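Local coordinates for protein molybdopterin biosynthesis enzyme, MoaB (Thermus thermophilus, PDB 3MCH) that probably takes part in molybdenum cofactor biosynthesis as a MogA/MoaB-family protein that is likely to bind molybdopterin, at residues P44-M49 and R77-E82. Sequence-based numbering, arbitrary orientation.
Sequences PDEPPM and RDRTPE
Water 2 is the most tightly held polar atom between residues 44-49 and 77-82, gripped by three hydrogen bonds: it donates to Asp45 O (2.8 Å) and Arg77 O (2.7 Å) and accepts from Arg79 NE (2.6 Å). It thus ties two backbone carbonyls to one guanidinium, lying in that group's plane at its edge. Water 1 makes a second three-way bridge, with bonds on the whole longer, donating to Asp45 OD1 and Thr80 OG1 and accepting from the backbone N of Arg79, the N-cap residue of helix 80-85. Asp45 centres an inverse gamma turn, and its CB sits over the middle of one face of the Arg77 guanidinium, 3.9 Å from CZ. The same group reaches Glu46 at its edge. Arg77 leaves with CG anti to the backbone N (chi1 -168°) and bends at chi2, so that NH2 forms a salt bridge with Glu46 OE2 (2.8 Å). This bond is nearly straight (169°) and uses the anti lone pair, although the carboxylate is turned 51° from the guanidinium plane. Arg77 NH2 has a second anionic partner, Asp11 OD2. Such pairing would partly offset the repulsion expected where Arg77 NH1 comes within 3.1 Å of Arg79 NH2. Arg79 bends at chi3 and crosses the Pro47 ring obliquely, with Pro47 CD over one guanidinium face near the rim, 3.8 Å from NH2. In this surface junction of the α/β domain, the turn from strand 35-43 into helix 47-60 meets the loop leading into helix 80-85, while Asp45 and Thr80 both rest on Val9 of strand 2-9.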
ATOM      1  N   PRO B  44      19.117  -6.900 -18.617  1.00 25.80           N
ATOM      2  CA  PRO B  44      19.159  -8.164 -17.876  1.00 26.44           C
ATOM      3  C   PRO B  44      18.526  -8.037 -16.489  1.00 27.97           C
ATOM      4  O   PRO B  44      18.243  -6.931 -16.028  1.00 27.26           O
ATOM      5  CB  PRO B  44      20.658  -8.463 -17.785  1.00 27.48           C
ATOM      6  CG  PRO B  44      21.236  -7.748 -18.972  1.00 28.02           C
ATOM      7  CD  PRO B  44      20.477  -6.454 -18.963  1.00 25.79           C
ATOM      8  N   ASP B  45      18.309  -9.175 -15.836  1.00 29.37           N
ATOM      9  CA  ASP B  45      17.739  -9.201 -14.493  1.00 32.44           C
ATOM     10  C   ASP B  45      18.922  -8.948 -13.572  1.00 34.53           C
ATOM     11  O   ASP B  45      19.278  -9.800 -12.760  1.00 37.17           O
ATOM     12  CB  ASP B  45      17.168 -10.584 -14.170  1.00 32.98           C
ATOM     13  CG  ASP B  45      15.764 -10.770 -14.694  1.00 34.09           C
ATOM     14  OD1 ASP B  45      14.876  -9.994 -14.288  1.00 36.11           O
ATOM     15  OD2 ASP B  45      15.547 -11.690 -15.507  1.00 38.11           O
ATOM     16  N   GLU B  46      19.541  -7.784 -13.714  1.00 34.95           N
ATOM     17  CA  GLU B  46      20.681  -7.433 -12.883  1.00 35.82           C
ATOM     18  C   GLU B  46      20.401  -6.039 -12.358  1.00 34.10           C
ATOM     19  O   GLU B  46      20.482  -5.062 -13.099  1.00 32.54           O
ATOM     20  CB  GLU B  46      22.025  -7.447 -13.611  1.00 37.46           C
ATOM     21  CG  GLU B  46      22.549  -8.836 -13.932  1.00 40.13           C
ATOM     22  CD  GLU B  46      22.854  -9.647 -12.686  1.00 41.24           C
ATOM     23  OE1 GLU B  46      23.565  -9.129 -11.797  1.00 41.98           O
ATOM     24  OE2 GLU B  46      22.389 -10.804 -12.599  1.00 40.35           O
ATOM     25  N   PRO B  47      20.071  -5.927 -11.064  1.00 34.42           N
ATOM     26  CA  PRO B  47      19.781  -4.632 -10.449  1.00 32.74           C
ATOM     27  C   PRO B  47      20.719  -3.505 -10.891  1.00 31.10           C
ATOM     28  O   PRO B  47      20.262  -2.421 -11.250  1.00 29.32           O
ATOM     29  CB  PRO B  47      19.882  -4.937  -8.960  1.00 32.46           C
ATOM     30  CG  PRO B  47      19.332  -6.326  -8.887  1.00 33.36           C
ATOM     31  CD  PRO B  47      20.000  -7.011 -10.065  1.00 34.12           C
ATOM     32  N   PRO B  48      22.045  -3.746 -10.875  1.00 28.92           N
ATOM     33  CA  PRO B  48      23.002  -2.714 -11.286  1.00 28.28           C
ATOM     34  C   PRO B  48      22.712  -2.154 -12.676  1.00 27.60           C
ATOM     35  O   PRO B  48      22.767  -0.944 -12.900  1.00 27.08           O
ATOM     36  CB  PRO B  48      24.342  -3.448 -11.238  1.00 28.59           C
ATOM     37  CG  PRO B  48      24.141  -4.429 -10.144  1.00 28.84           C
ATOM     38  CD  PRO B  48      22.752  -4.956 -10.418  1.00 29.68           C
ATOM     39  N   MET B  49      22.405  -3.046 -13.608  1.00 26.71           N
ATOM     40  CA  MET B  49      22.124  -2.647 -14.976  1.00 26.26           C
ATOM     41  C   MET B  49      20.761  -1.989 -15.122  1.00 25.26           C
ATOM     42  O   MET B  49      20.598  -1.060 -15.909  1.00 25.63           O
ATOM     43  CB  MET B  49      22.230  -3.856 -15.893  1.00 27.96           C
ATOM     44  CG  MET B  49      23.617  -4.466 -15.884  1.00 29.79           C
ATOM     45  SD  MET B  49      23.750  -5.831 -17.023  1.00 31.27           S
ATOM     46  CE  MET B  49      24.003  -4.939 -18.560  1.00 29.78           C
ATOM     47  N   ARG B  77      14.669 -14.204  -8.349  1.00 45.81           N
ATOM     48  CA  ARG B  77      15.413 -13.470  -9.366  1.00 44.13           C
ATOM     49  C   ARG B  77      14.736 -12.150  -9.736  1.00 41.41           C
ATOM     50  O   ARG B  77      15.389 -11.226 -10.228  1.00 40.62           O
ATOM     51  CB  ARG B  77      15.598 -14.332 -10.618  1.00 45.87           C
ATOM     52  CG  ARG B  77      16.599 -13.758 -11.612  1.00 49.14           C
ATOM     53  CD  ARG B  77      17.713 -14.751 -11.920  1.00 50.90           C
ATOM     54  NE  ARG B  77      18.744 -14.169 -12.777  1.00 53.20           N
ATOM     55  CZ  ARG B  77      19.542 -13.169 -12.415  1.00 54.12           C
ATOM     56  NH1 ARG B  77      19.433 -12.634 -11.206  1.00 55.34           N
ATOM     57  NH2 ARG B  77      20.450 -12.700 -13.261  1.00 55.16           N
ATOM     58  N   ASP B  78      13.430 -12.061  -9.496  1.00 38.30           N
ATOM     59  CA  ASP B  78      12.677 -10.843  -9.794  1.00 33.89           C
ATOM     60  C   ASP B  78      13.024  -9.760  -8.780  1.00 31.03           C
ATOM     61  O   ASP B  78      12.488  -9.748  -7.672  1.00 31.45           O
ATOM     62  CB  ASP B  78      11.172 -11.114  -9.738  1.00 34.23           C
ATOM     63  CG  ASP B  78      10.738 -12.210 -10.688  1.00 35.75           C
ATOM     64  OD1 ASP B  78      11.141 -12.172 -11.867  1.00 34.91           O
ATOM     65  OD2 ASP B  78       9.985 -13.106 -10.256  1.00 37.07           O
ATOM     66  N   ARG B  79      13.911  -8.849  -9.161  1.00 26.48           N
ATOM     67  CA  ARG B  79      14.320  -7.780  -8.259  1.00 25.58           C
ATOM     68  C   ARG B  79      14.114  -6.386  -8.839  1.00 22.29           C
ATOM     69  O   ARG B  79      14.714  -5.413  -8.376  1.00 22.54           O
ATOM     70  CB  ARG B  79      15.786  -7.972  -7.859  1.00 28.19           C
ATOM     71  CG  ARG B  79      16.010  -9.198  -6.983  1.00 31.70           C
ATOM     72  CD  ARG B  79      17.484  -9.420  -6.663  1.00 35.33           C
ATOM     73  NE  ARG B  79      18.234  -9.889  -7.824  1.00 38.90           N
ATOM     74  CZ  ARG B  79      19.514 -10.250  -7.796  1.00 40.37           C
ATOM     75  NH1 ARG B  79      20.201 -10.196  -6.662  1.00 42.69           N
ATOM     76  NH2 ARG B  79      20.107 -10.672  -8.904  1.00 40.53           N
ATOM     77  N   THR B  80      13.253  -6.285  -9.846  1.00 20.12           N
ATOM     78  CA  THR B  80      12.982  -4.993 -10.469  1.00 19.09           C
ATOM     79  C   THR B  80      12.432  -3.983  -9.463  1.00 18.47           C
ATOM     80  O   THR B  80      12.797  -2.809  -9.500  1.00 18.85           O
ATOM     81  CB  THR B  80      11.993  -5.141 -11.645  1.00 19.67           C
ATOM     82  OG1 THR B  80      12.572  -5.998 -12.638  1.00 22.59           O
ATOM     83  CG2 THR B  80      11.700  -3.781 -12.281  1.00 19.49           C
ATOM     84  N   PRO B  81      11.544  -4.422  -8.551  1.00 18.32           N
ATOM     85  CA  PRO B  81      10.999  -3.476  -7.567  1.00 18.57           C
ATOM     86  C   PRO B  81      12.079  -2.933  -6.640  1.00 18.81           C
ATOM     87  O   PRO B  81      12.138  -1.734  -6.382  1.00 18.95           O
ATOM     88  CB  PRO B  81       9.962  -4.312  -6.816  1.00 18.76           C
ATOM     89  CG  PRO B  81       9.507  -5.286  -7.849  1.00 18.17           C
ATOM     90  CD  PRO B  81      10.826  -5.705  -8.478  1.00 18.26           C
ATOM     91  N   GLU B  82      12.933  -3.823  -6.140  1.00 21.63           N
ATOM     92  CA  GLU B  82      14.013  -3.409  -5.248  1.00 23.49           C
ATOM     93  C   GLU B  82      14.963  -2.451  -5.948  1.00 21.82           C
ATOM     94  O   GLU B  82      15.356  -1.433  -5.384  1.00 23.99           O
ATOM     95  CB  GLU B  82      14.805  -4.622  -4.746  1.00 24.64           C
ATOM     96  CG  GLU B  82      14.052  -5.511  -3.773  1.00 28.98           C
ATOM     97  CD  GLU B  82      13.354  -6.673  -4.451  1.00 30.54           C
ATOM     98  OE1 GLU B  82      12.593  -6.439  -5.413  1.00 30.48           O
ATOM     99  OE2 GLU B  82      13.569  -7.823  -4.016  1.00 32.44           O
TER
HETATM  100  O   HOH W   1      14.546  -8.371 -12.144  1.00 23.25           O
HETATM  101  O   HOH W   2      17.875 -10.234 -10.364  1.00 41.73           O